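Local coordinates for protein pyrethroid hydrolase (Sphingobium faniae, PDB 5Y5R) that hydrolyses the ester bond of pyrethroid insecticides, splitting cypermethrin and cis- and trans-permethrin into an alcohol and a cyclopropanecarboxylic acid, at residues Thr4-Ile9 and Arg29-His34; Ala96-Leu101 and Ile192-Ile197; Val23-Ala28 and Met236-Ala241. One frame throughout, in Å; residues are numbered along the deposited sequence.

Contact 1: residues Thr4-Ile9 and Arg29-His34; sequences TDIILI and RGYRVH
The imidazole of His34 meets the carboxylate of Asp5 edge-on, the two planes only 11° apart. NE2 of His34 donates to OD2 of Asp5 at 2.8 Å, and the oxygen receives it on its anti lone pair, the one turned away from OD1. Asp5 and His34 project from the same face of the sheet, and with CG anti to the carbonyl carbon in both, their ends converge: a diagonal pair, since Asp5 is bridged to Arg32, two residues before His34. CG1 of Ile7 touches the same imidazole near CD2. On the side of Ile6 the flat group is the ring of Tyr31, just before strand 32-34: CD1 of Ile6 sits over one of its faces in a CH-pi contact, 4.0 Å from the centroid, while the carbonyl oxygen of Thr4 lies at the ring edge. The Tyr31 hydroxyl turns to Asp249, and its side chain packs on Ala248 of helix 237-249.

Behind these groups the strands run parallel. Arg32 N gives its hydrogen to Thr4 O, Ile6 N to Arg32 O at 2.9 Å, His34 N to Ile6 O, and Leu8 N to His34 O, almost straight (179°) with its donor above the carbonyl plane. The strands, joined through helix 23-28, make a beta-alpha-beta unit at one margin of the alpha/beta-hydrolase sheet. Arg32 NE adds a long salt bridge (3.8 Å) to Asp5 OD2. The His34 bond and, more weakly, the distant Arg32 charge would tend to keep the buried carboxylate ionised; the carboxylate in turn could raise the imidazole pKa, which Arg32 would oppose.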
loop_
_atom_site.group_PDB
_atom_site.type_symbol
_atom_site.label_atom_id
_atom_site.label_comp_id
_atom_site.label_asym_id
_atom_site.label_seq_id
_atom_site.Cartn_x
_atom_site.Cartn_y
_atom_site.Cartn_z
ATOM N N THR A 4 -16.654 10.425 -2.839
ATOM C CA THR A 4 -16.986 10.125 -4.230
ATOM C C THR A 4 -16.029 9.159 -4.897
ATOM O O THR A 4 -16.418 8.455 -5.839
ATOM C CB THR A 4 -16.975 11.426 -5.046
ATOM O OG1 THR A 4 -17.781 12.414 -4.388
ATOM C CG2 THR A 4 -17.491 11.208 -6.472
ATOM N N ASP A 5 -14.782 9.135 -4.448
ATOM C CA ASP A 5 -13.727 8.395 -5.104
ATOM C C ASP A 5 -12.985 7.564 -4.075
ATOM O O ASP A 5 -12.780 8.009 -2.941
ATOM C CB ASP A 5 -12.769 9.345 -5.772
ATOM C CG ASP A 5 -13.415 10.121 -6.901
ATOM O OD1 ASP A 5 -14.301 10.975 -6.611
ATOM O OD2 ASP A 5 -13.020 9.889 -8.065
ATOM N N ILE A 6 -12.580 6.365 -4.479
ATOM C CA ILE A 6 -11.682 5.519 -3.701
ATOM C C ILE A 6 -10.474 5.244 -4.580
ATOM O O ILE A 6 -10.631 4.831 -5.738
ATOM C CB ILE A 6 -12.351 4.200 -3.260
ATOM C CG1 ILE A 6 -13.512 4.460 -2.311
ATOM C CG2 ILE A 6 -11.369 3.268 -2.564
ATOM C CD1 ILE A 6 -14.238 3.187 -1.906
ATOM N N ILE A 7 -9.276 5.460 -4.033
ATOM C CA ILE A 7 -8.034 5.293 -4.786
ATOM C C ILE A 7 -7.237 4.175 -4.112
ATOM O O ILE A 7 -6.932 4.271 -2.916
ATOM C CB ILE A 7 -7.233 6.604 -4.854
ATOM C CG1 ILE A 7 -8.073 7.734 -5.474
ATOM C CG2 ILE A 7 -5.866 6.391 -5.583
ATOM C CD1 ILE A 7 -7.460 9.104 -5.380
ATOM N N LEU A 8 -7.013 3.077 -4.843
ATOM C CA LEU A 8 -6.264 1.911 -4.362
ATOM C C LEU A 8 -4.855 1.982 -4.925
ATOM O O LEU A 8 -4.677 1.970 -6.159
ATOM C CB LEU A 8 -6.892 0.586 -4.798
ATOM C CG LEU A 8 -8.424 0.485 -4.735
ATOM C CD1 LEU A 8 -8.923 -0.822 -5.274
ATOM C CD2 LEU A 8 -8.878 0.767 -3.291
ATOM N N ILE A 9 -3.861 2.016 -4.039
ATOM C CA ILE A 9 -2.467 2.198 -4.431
ATOM C C ILE A 9 -1.671 0.930 -4.136
ATOM O O ILE A 9 -1.618 0.473 -2.991
ATOM C CB ILE A 9 -1.867 3.429 -3.743
ATOM C CG1 ILE A 9 -2.602 4.679 -4.233
ATOM C CG2 ILE A 9 -0.365 3.482 -4.014
ATOM C CD1 ILE A 9 -2.401 5.924 -3.414
ATOM N N ARG A 29 -20.857 -0.412 -4.980
ATOM C CA ARG A 29 -21.223 0.379 -3.810
ATOM C C ARG A 29 -21.400 1.853 -4.139
ATOM O O ARG A 29 -21.560 2.683 -3.225
ATOM C CB ARG A 29 -20.157 0.223 -2.716
ATOM C CG ARG A 29 -20.173 -1.085 -1.980
ATOM C CD ARG A 29 -21.329 -1.046 -0.996
ATOM N NE ARG A 29 -21.077 -1.851 0.193
ATOM C CZ ARG A 29 -20.901 -1.345 1.410
ATOM N NH1 ARG A 29 -20.688 -2.155 2.423
ATOM N NH2 ARG A 29 -20.947 -0.029 1.613
ATOM N N GLY A 30 -21.372 2.196 -5.424
ATOM C CA GLY A 30 -21.621 3.548 -5.842
ATOM C C GLY A 30 -20.417 4.439 -5.796
ATOM O O GLY A 30 -20.570 5.666 -5.785
ATOM N N TYR A 31 -19.213 3.875 -5.857
ATOM C CA TYR A 31 -18.013 4.685 -5.800
ATOM C C TYR A 31 -17.314 4.679 -7.146
ATOM O O TYR A 31 -17.340 3.693 -7.889
ATOM C CB TYR A 31 -17.049 4.174 -4.730
ATOM C CG TYR A 31 -17.533 4.400 -3.335
ATOM C CD1 TYR A 31 -17.423 5.649 -2.766
ATOM C CD2 TYR A 31 -18.099 3.378 -2.584
ATOM C CE1 TYR A 31 -17.853 5.886 -1.483
ATOM C CE2 TYR A 31 -18.548 3.607 -1.286
ATOM C CZ TYR A 31 -18.415 4.871 -0.751
ATOM O OH TYR A 31 -18.834 5.167 0.517
ATOM N N ARG A 32 -16.706 5.805 -7.460
ATOM C CA ARG A 32 -15.752 5.844 -8.542
ATOM C C ARG A 32 -14.423 5.331 -8.009
ATOM O O ARG A 32 -13.969 5.762 -6.949
ATOM C CB ARG A 32 -15.624 7.257 -9.096
ATOM C CG ARG A 32 -14.679 7.302 -10.263
ATOM C CD ARG A 32 -15.141 8.259 -11.295
ATOM N NE ARG A 32 -14.086 9.195 -11.663
ATOM C CZ ARG A 32 -14.198 10.074 -12.650
ATOM N NH1 ARG A 32 -15.307 10.119 -13.368
ATOM N NH2 ARG A 32 -13.209 10.908 -12.920
ATOM N N VAL A 33 -13.822 4.388 -8.711
ATOM C CA VAL A 33 -12.680 3.664 -8.172
ATOM C C VAL A 33 -11.495 3.826 -9.115
ATOM O O VAL A 33 -11.644 3.746 -10.338
ATOM C CB VAL A 33 -13.031 2.183 -7.938
ATOM C CG1 VAL A 33 -11.865 1.453 -7.313
ATOM C CG2 VAL A 33 -14.263 2.092 -7.043
ATOM N N HIS A 34 -10.323 4.084 -8.537
ATOM C CA HIS A 34 -9.085 4.291 -9.268
ATOM C C HIS A 34 -8.039 3.313 -8.737
ATOM O O HIS A 34 -8.061 2.953 -7.551
ATOM C CB HIS A 34 -8.601 5.740 -9.103
ATOM C CG HIS A 34 -9.628 6.790 -9.416
ATOM N ND1 HIS A 34 -9.746 7.377 -10.661
ATOM C CD2 HIS A 34 -10.589 7.359 -8.645
ATOM C CE1 HIS A 34 -10.724 8.266 -10.638
ATOM N NE2 HIS A 34 -11.257 8.272 -9.429
#

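Contact 2: residues Ala96-Leu101 and Ile192-Ile197; sequences AGLIYL and IPRLYI
Two neighbouring strands of the parallel alpha/beta-hydrolase sheet, 95-101 and 194-199, pair here in register from Leu98 opposite Arg194 to Leu101 opposite Ile197. Four backbone bonds alternate across the seam: Leu98 N to Pro193 O, Leu195 N to Leu98 O, Tyr100 N to Leu195 O at 2.7 Å, and Ile197 N to Tyr100 O. The first three donors lie nearly along the C=O axis of their acceptors; Ile197 N instead stands 33° above the carbonyl plane of Tyr100.

That same carbonyl oxygen also lies over a face of the Tyr196 ring, 3.6 Å above its plane and offset toward the rim. With CG anti to the backbone N (chi1 -158°), the ring stays on its own side of the seam and turns this face to Tyr100, CD2 of Tyr196 lying 3.6 Å from Tyr100 CB. Tyr100 takes the other course, CG anti to the carbonyl carbon, and its ring edge faces Leu195 O. Their hydroxyls part accordingly, Tyr100 OH bonding to Ser85 and Tyr196 OH to Ala103 O.

On the opposite face, Ile99 and Ile197 lie side by side, CG2 of Ile99 touching CD1 of Ile197 at 4.0 Å. Leu101 has CG anti to N, so its CD1 crosses obliquely to CG2 of Ile197, 3.7 Å away. At the start of the seam Ile192 CG2 touches Gly97 CA and Leu98 CG.

Tyr196 lies about 7 Å, side chain to side chain, from Asp202, assigned to the charge relay system. Helix 80-90 covers Leu98, Tyr100 and Ile192, whereas helix 237-249 packs on Ile99, Leu101 and Leu195; strand 71-77 pairs with the other edge of strand 95-101.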
loop_
_atom_site.group_PDB
_atom_site.type_symbol
_atom_site.label_atom_id
_atom_site.label_comp_id
_atom_site.label_asym_id
_atom_site.label_seq_id
_atom_site.Cartn_x
_atom_site.Cartn_y
_atom_site.Cartn_z
ATOM N N ALA A 96 -10.487 12.148 2.884
ATOM C CA ALA A 96 -11.411 11.917 3.988
ATOM C C ALA A 96 -11.058 10.693 4.829
ATOM O O ALA A 96 -11.642 10.521 5.904
ATOM C CB ALA A 96 -12.837 11.766 3.453
ATOM N N GLY A 97 -10.184 9.812 4.347
ATOM C CA GLY A 97 -9.870 8.598 5.077
ATOM C C GLY A 97 -8.625 7.911 4.557
ATOM O O GLY A 97 -8.294 7.997 3.369
ATOM N N LEU A 98 -7.940 7.205 5.452
ATOM C CA LEU A 98 -6.722 6.469 5.110
ATOM C C LEU A 98 -6.876 5.001 5.480
ATOM O O LEU A 98 -7.198 4.673 6.624
ATOM C CB LEU A 98 -5.495 7.053 5.825
ATOM C CG LEU A 98 -5.075 8.455 5.372
ATOM C CD1 LEU A 98 -3.962 8.991 6.259
ATOM C CD2 LEU A 98 -4.635 8.478 3.899
ATOM N N ILE A 99 -6.616 4.119 4.529
ATOM C CA ILE A 99 -6.705 2.689 4.761
ATOM C C ILE A 99 -5.335 2.069 4.532
ATOM O O ILE A 99 -4.811 2.128 3.414
ATOM C CB ILE A 99 -7.734 2.041 3.832
ATOM C CG1 ILE A 99 -9.118 2.674 4.009
ATOM C CG2 ILE A 99 -7.806 0.551 4.100
ATOM C CD1 ILE A 99 -10.120 2.050 3.109
ATOM N N TYR A 100 -4.793 1.414 5.555
ATOM C CA TYR A 100 -3.496 0.737 5.480
ATOM C C TYR A 100 -3.733 -0.771 5.444
ATOM O O TYR A 100 -4.034 -1.384 6.476
ATOM C CB TYR A 100 -2.596 1.138 6.655
ATOM C CG TYR A 100 -2.222 2.592 6.688
ATOM C CD1 TYR A 100 -3.089 3.545 7.213
ATOM C CD2 TYR A 100 -1.020 3.023 6.184
ATOM C CE1 TYR A 100 -2.764 4.874 7.267
ATOM C CE2 TYR A 100 -0.685 4.350 6.214
ATOM C CZ TYR A 100 -1.567 5.283 6.744
ATOM O OH TYR A 100 -1.216 6.616 6.802
ATOM N N LEU A 101 -3.558 -1.377 4.275
ATOM C CA LEU A 101 -3.830 -2.796 4.050
ATOM C C LEU A 101 -2.522 -3.576 4.138
ATOM O O LEU A 101 -1.773 -3.670 3.153
ATOM C CB LEU A 101 -4.533 -3.005 2.701
ATOM C CG LEU A 101 -4.759 -4.452 2.254
ATOM C CD1 LEU A 101 -5.534 -5.300 3.287
ATOM C CD2 LEU A 101 -5.452 -4.484 0.903
ATOM N N ILE A 192 -7.190 12.996 9.940
ATOM C CA ILE A 192 -7.858 12.146 8.965
ATOM C C ILE A 192 -8.095 10.784 9.609
ATOM O O ILE A 192 -7.156 10.214 10.203
ATOM C CB ILE A 192 -6.996 12.028 7.714
ATOM C CG1 ILE A 192 -6.801 13.393 7.049
ATOM C CG2 ILE A 192 -7.558 11.025 6.763
ATOM C CD1 ILE A 192 -6.070 13.309 5.682
ATOM N N PRO A 193 -9.318 10.248 9.573
ATOM C CA PRO A 193 -9.557 8.911 10.135
ATOM C C PRO A 193 -8.682 7.868 9.457
ATOM O O PRO A 193 -8.499 7.871 8.236
ATOM C CB PRO A 193 -11.040 8.662 9.860
ATOM C CG PRO A 193 -11.648 10.032 9.779
ATOM C CD PRO A 193 -10.566 10.933 9.200
ATOM N N ARG A 194 -8.177 6.943 10.263
ATOM C CA ARG A 194 -7.217 5.941 9.817
ATOM C C ARG A 194 -7.761 4.557 10.133
ATOM O O ARG A 194 -8.392 4.344 11.182
ATOM C CB ARG A 194 -5.851 6.130 10.512
ATOM C CG ARG A 194 -5.146 7.433 10.211
ATOM C CD ARG A 194 -3.885 7.586 11.089
ATOM N NE ARG A 194 -4.187 7.713 12.519
ATOM C CZ ARG A 194 -4.354 8.882 13.128
ATOM N NH1 ARG A 194 -4.242 10.000 12.423
ATOM N NH2 ARG A 194 -4.630 8.941 14.433
ATOM N N LEU A 195 -7.602 3.648 9.183
ATOM C CA LEU A 195 -7.969 2.250 9.365
ATOM C C LEU A 195 -6.812 1.366 8.922
ATOM O O LEU A 195 -6.246 1.572 7.835
ATOM C CB LEU A 195 -9.252 1.923 8.587
ATOM C CG LEU A 195 -9.609 0.464 8.342
ATOM C CD1 LEU A 195 -9.909 -0.202 9.669
ATOM C CD2 LEU A 195 -10.828 0.400 7.418
ATOM N N TYR A 196 -6.458 0.396 9.768
ATOM C CA TYR A 196 -5.508 -0.653 9.431
ATOM C C TYR A 196 -6.263 -1.963 9.226
ATOM O O TYR A 196 -6.946 -2.439 10.131
ATOM C CB TYR A 196 -4.451 -0.834 10.527
ATOM C CG TYR A 196 -3.174 -1.488 10.017
ATOM C CD1 TYR A 196 -3.071 -2.860 9.879
ATOM C CD2 TYR A 196 -2.092 -0.714 9.644
ATOM C CE1 TYR A 196 -1.894 -3.445 9.398
ATOM C CE2 TYR A 196 -0.928 -1.285 9.164
ATOM C CZ TYR A 196 -0.831 -2.635 9.038
ATOM O OH TYR A 196 0.343 -3.157 8.542
ATOM N N ILE A 197 -6.121 -2.553 8.048
ATOM C CA ILE A 197 -6.650 -3.888 7.771
ATOM C C ILE A 197 -5.477 -4.843 7.849
ATOM O O ILE A 197 -4.612 -4.828 6.967
ATOM C CB ILE A 197 -7.336 -3.974 6.397
ATOM C CG1 ILE A 197 -8.431 -2.916 6.270
ATOM C CG2 ILE A 197 -7.899 -5.383 6.176
ATOM C CD1 ILE A 197 -9.272 -3.052 5.013
#

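Contact 3: residues Val23-Ala28 and Met236-Ala241; sequences VPLLEA and MPERLA. With SO4 (sulfate ion), chain H.
The close-packed part is small and apolar: Ala241, pointing its methyl at helix 23-28, fits between Leu25 and Leu26. Its CB lies 3.8 Å from Leu25 CB and 4.0 Å from Leu26 CD2, and the latter methyl also approaches Ala241 O to 3.3 Å. The small alanine side chain is consistent with the close approach of the backbones here, CA of Leu26 and CA of Ala241 being 6.0 Å apart, although the axes are 9.4 Å apart at closest approach and cross at -45°.

Toward solvent the fit loosens. Leu25, its chain extended beyond CG (chi2 175°), rests CD1 against Pro237 CB and the Pro237 carbonyl, while Glu238, bent at chi2, crosses it at about a right angle so that OE2 comes no nearer than 3.9 Å to Leu25 CD2.

Past Glu238 a sulfate, probably from the crystallisation liquor, occupies the helix N terminus. Glu238 N binds O1, whereas O2 is gripped twice by Arg239, through N at 2.8 Å and NE at 2.9 Å; Arg239 NH2 holds O3. The anion thus meets the backbone N-H groups of Glu238 and Arg239 in the first turn of the helix, and a guanidinium whose face is touched by CE of selenomethionine Met236.

Leu26 continues inward onto Ile244 and Ala245, while Leu240 turns to Leu226 of strand 222-226.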
loop_
_atom_site.group_PDB
_atom_site.type_symbol
_atom_site.label_atom_id
_atom_site.label_comp_id
_atom_site.label_asym_id
_atom_site.label_seq_id
_atom_site.Cartn_x
_atom_site.Cartn_y
_atom_site.Cartn_z
ATOM N N VAL A 23 -11.997 -3.709 -7.793
ATOM C CA VAL A 23 -12.520 -2.471 -8.360
ATOM C C VAL A 23 -14.021 -2.533 -8.667
ATOM O O VAL A 23 -14.782 -1.694 -8.153
ATOM C CB VAL A 23 -11.706 -2.084 -9.599
ATOM C CG1 VAL A 23 -12.437 -1.018 -10.384
ATOM C CG2 VAL A 23 -10.318 -1.605 -9.152
ATOM N N PRO A 24 -14.503 -3.497 -9.461
ATOM C CA PRO A 24 -15.946 -3.543 -9.731
ATOM C C PRO A 24 -16.798 -3.707 -8.484
ATOM O O PRO A 24 -17.922 -3.179 -8.453
ATOM C CB PRO A 24 -16.084 -4.745 -10.675
ATOM C CG PRO A 24 -14.865 -5.594 -10.400
ATOM C CD PRO A 24 -13.796 -4.601 -10.147
ATOM N N LEU A 25 -16.300 -4.402 -7.446
ATOM C CA LEU A 25 -17.118 -4.586 -6.246
ATOM C C LEU A 25 -17.377 -3.263 -5.535
ATOM O O LEU A 25 -18.503 -3.004 -5.089
ATOM C CB LEU A 25 -16.469 -5.577 -5.288
ATOM C CG LEU A 25 -16.292 -6.961 -5.906
ATOM C CD1 LEU A 25 -15.537 -7.874 -4.959
ATOM C CD2 LEU A 25 -17.622 -7.533 -6.340
ATOM N N LEU A 26 -16.360 -2.409 -5.431
ATOM C CA LEU A 26 -16.561 -1.075 -4.862
ATOM C C LEU A 26 -17.402 -0.193 -5.792
ATOM O O LEU A 26 -18.207 0.622 -5.318
ATOM C CB LEU A 26 -15.197 -0.433 -4.552
ATOM C CG LEU A 26 -14.339 -1.100 -3.459
ATOM C CD1 LEU A 26 -12.912 -0.550 -3.418
ATOM C CD2 LEU A 26 -14.969 -0.923 -2.111
ATOM N N GLU A 27 -17.249 -0.351 -7.112
ATOM C CA GLU A 27 -18.094 0.384 -8.056
ATOM C C GLU A 27 -19.570 0.051 -7.869
ATOM O O GLU A 27 -20.434 0.892 -8.134
ATOM C CB GLU A 27 -17.637 0.116 -9.489
ATOM C CG GLU A 27 -16.383 0.908 -9.825
ATOM C CD GLU A 27 -15.774 0.604 -11.182
ATOM O OE1 GLU A 27 -16.057 -0.475 -11.763
ATOM O OE2 GLU A 27 -14.986 1.469 -11.653
ATOM N N ALA A 28 -19.882 -1.172 -7.446
ATOM C CA ALA A 28 -21.260 -1.527 -7.135
ATOM C C ALA A 28 -21.761 -0.811 -5.882
ATOM O O ALA A 28 -22.970 -0.603 -5.731
ATOM C CB ALA A 28 -21.380 -3.044 -6.952
HETATM N N MSE A 236 -9.640 -12.728 -0.936
HETATM C CA MSE A 236 -11.017 -12.412 -0.504
HETATM C C MSE A 236 -11.453 -11.003 -0.892
HETATM O O MSE A 236 -11.736 -10.162 -0.033
HETATM C CB MSE A 236 -11.136 -12.601 1.010
HETATM C CG MSE A 236 -9.907 -12.088 1.734
HETATM SE SE MSE A 236 -9.880 -12.611 3.643
HETATM C CE MSE A 236 -9.309 -14.423 3.568
ATOM N N PRO A 237 -11.523 -10.751 -2.196
ATOM C CA PRO A 237 -11.925 -9.415 -2.660
ATOM C C PRO A 237 -13.257 -8.955 -2.104
ATOM O O PRO A 237 -13.420 -7.759 -1.840
ATOM C CB PRO A 237 -12.010 -9.582 -4.191
ATOM C CG PRO A 237 -12.227 -11.046 -4.391
ATOM C CD PRO A 237 -11.424 -11.721 -3.299
ATOM N N GLU A 238 -14.213 -9.875 -1.944
ATOM C CA GLU A 238 -15.553 -9.529 -1.452
ATOM C C GLU A 238 -15.501 -9.008 -0.018
ATOM O O GLU A 238 -16.014 -7.922 0.282
ATOM C CB GLU A 238 -16.442 -10.765 -1.529
ATOM C CG GLU A 238 -16.892 -11.217 -2.921
ATOM C CD GLU A 238 -18.067 -10.418 -3.456
ATOM O OE1 GLU A 238 -18.451 -9.410 -2.817
ATOM O OE2 GLU A 238 -18.624 -10.810 -4.512
ATOM N N ARG A 239 -14.854 -9.767 0.880
ATOM C CA ARG A 239 -14.730 -9.340 2.267
ATOM C C ARG A 239 -13.904 -8.072 2.366
ATOM O O ARG A 239 -14.194 -7.187 3.185
ATOM C CB ARG A 239 -14.081 -10.441 3.114
ATOM C CG ARG A 239 -15.023 -11.615 3.420
ATOM C CD ARG A 239 -14.350 -12.856 4.006
ATOM N NE ARG A 239 -13.801 -13.716 2.949
ATOM C CZ ARG A 239 -13.204 -14.901 3.142
ATOM N NH1 ARG A 239 -13.096 -15.427 4.357
ATOM N NH2 ARG A 239 -12.722 -15.580 2.100
ATOM N N LEU A 240 -12.874 -7.971 1.526
ATOM C CA LEU A 240 -11.994 -6.816 1.550
ATOM C C LEU A 240 -12.706 -5.580 1.063
ATOM O O LEU A 240 -12.662 -4.539 1.721
ATOM C CB LEU A 240 -10.751 -7.089 0.692
ATOM C CG LEU A 240 -9.798 -5.908 0.579
ATOM C CD1 LEU A 240 -9.393 -5.441 1.990
ATOM C CD2 LEU A 240 -8.559 -6.256 -0.268
ATOM N N ALA A 241 -13.394 -5.687 -0.084
ATOM C CA ALA A 241 -14.125 -4.547 -0.616
ATOM C C ALA A 241 -15.259 -4.125 0.317
ATOM O O ALA A 241 -15.572 -2.930 0.416
ATOM C CB ALA A 241 -14.655 -4.861 -2.029
HETATM S S SO4 H . -14.529 -13.539 -0.661
HETATM O O1 SO4 H . -14.127 -12.941 -1.930
HETATM O O2 SO4 H . -14.440 -12.511 0.389
HETATM O O3 SO4 H . -13.681 -14.694 -0.416
HETATM O O4 SO4 H . -15.922 -14.003 -0.733
#

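In the fold
From the N terminus, strand 3-9 leads through helix 23-28 into strand 32-34, and contact 1 closes this first, short loop. Contact 3 opens inside it, at the helix, and closes some two hundred residues later on helix 237-249, so contacts 1 and 3 cross along the chain. Contact 2, joining 96-101 to 192-197, follows contact 1 in series and nests within the loop of contact 3. Contacts 1 and 2 belong to one parallel sheet, their centres about 14 Å apart, with strand 71-77 between them. Contact 3 touches both: Val33 packs on Leu26 and Glu27, and Leu240 reaches Leu101 and Ile197, tying the two helices to that sheet.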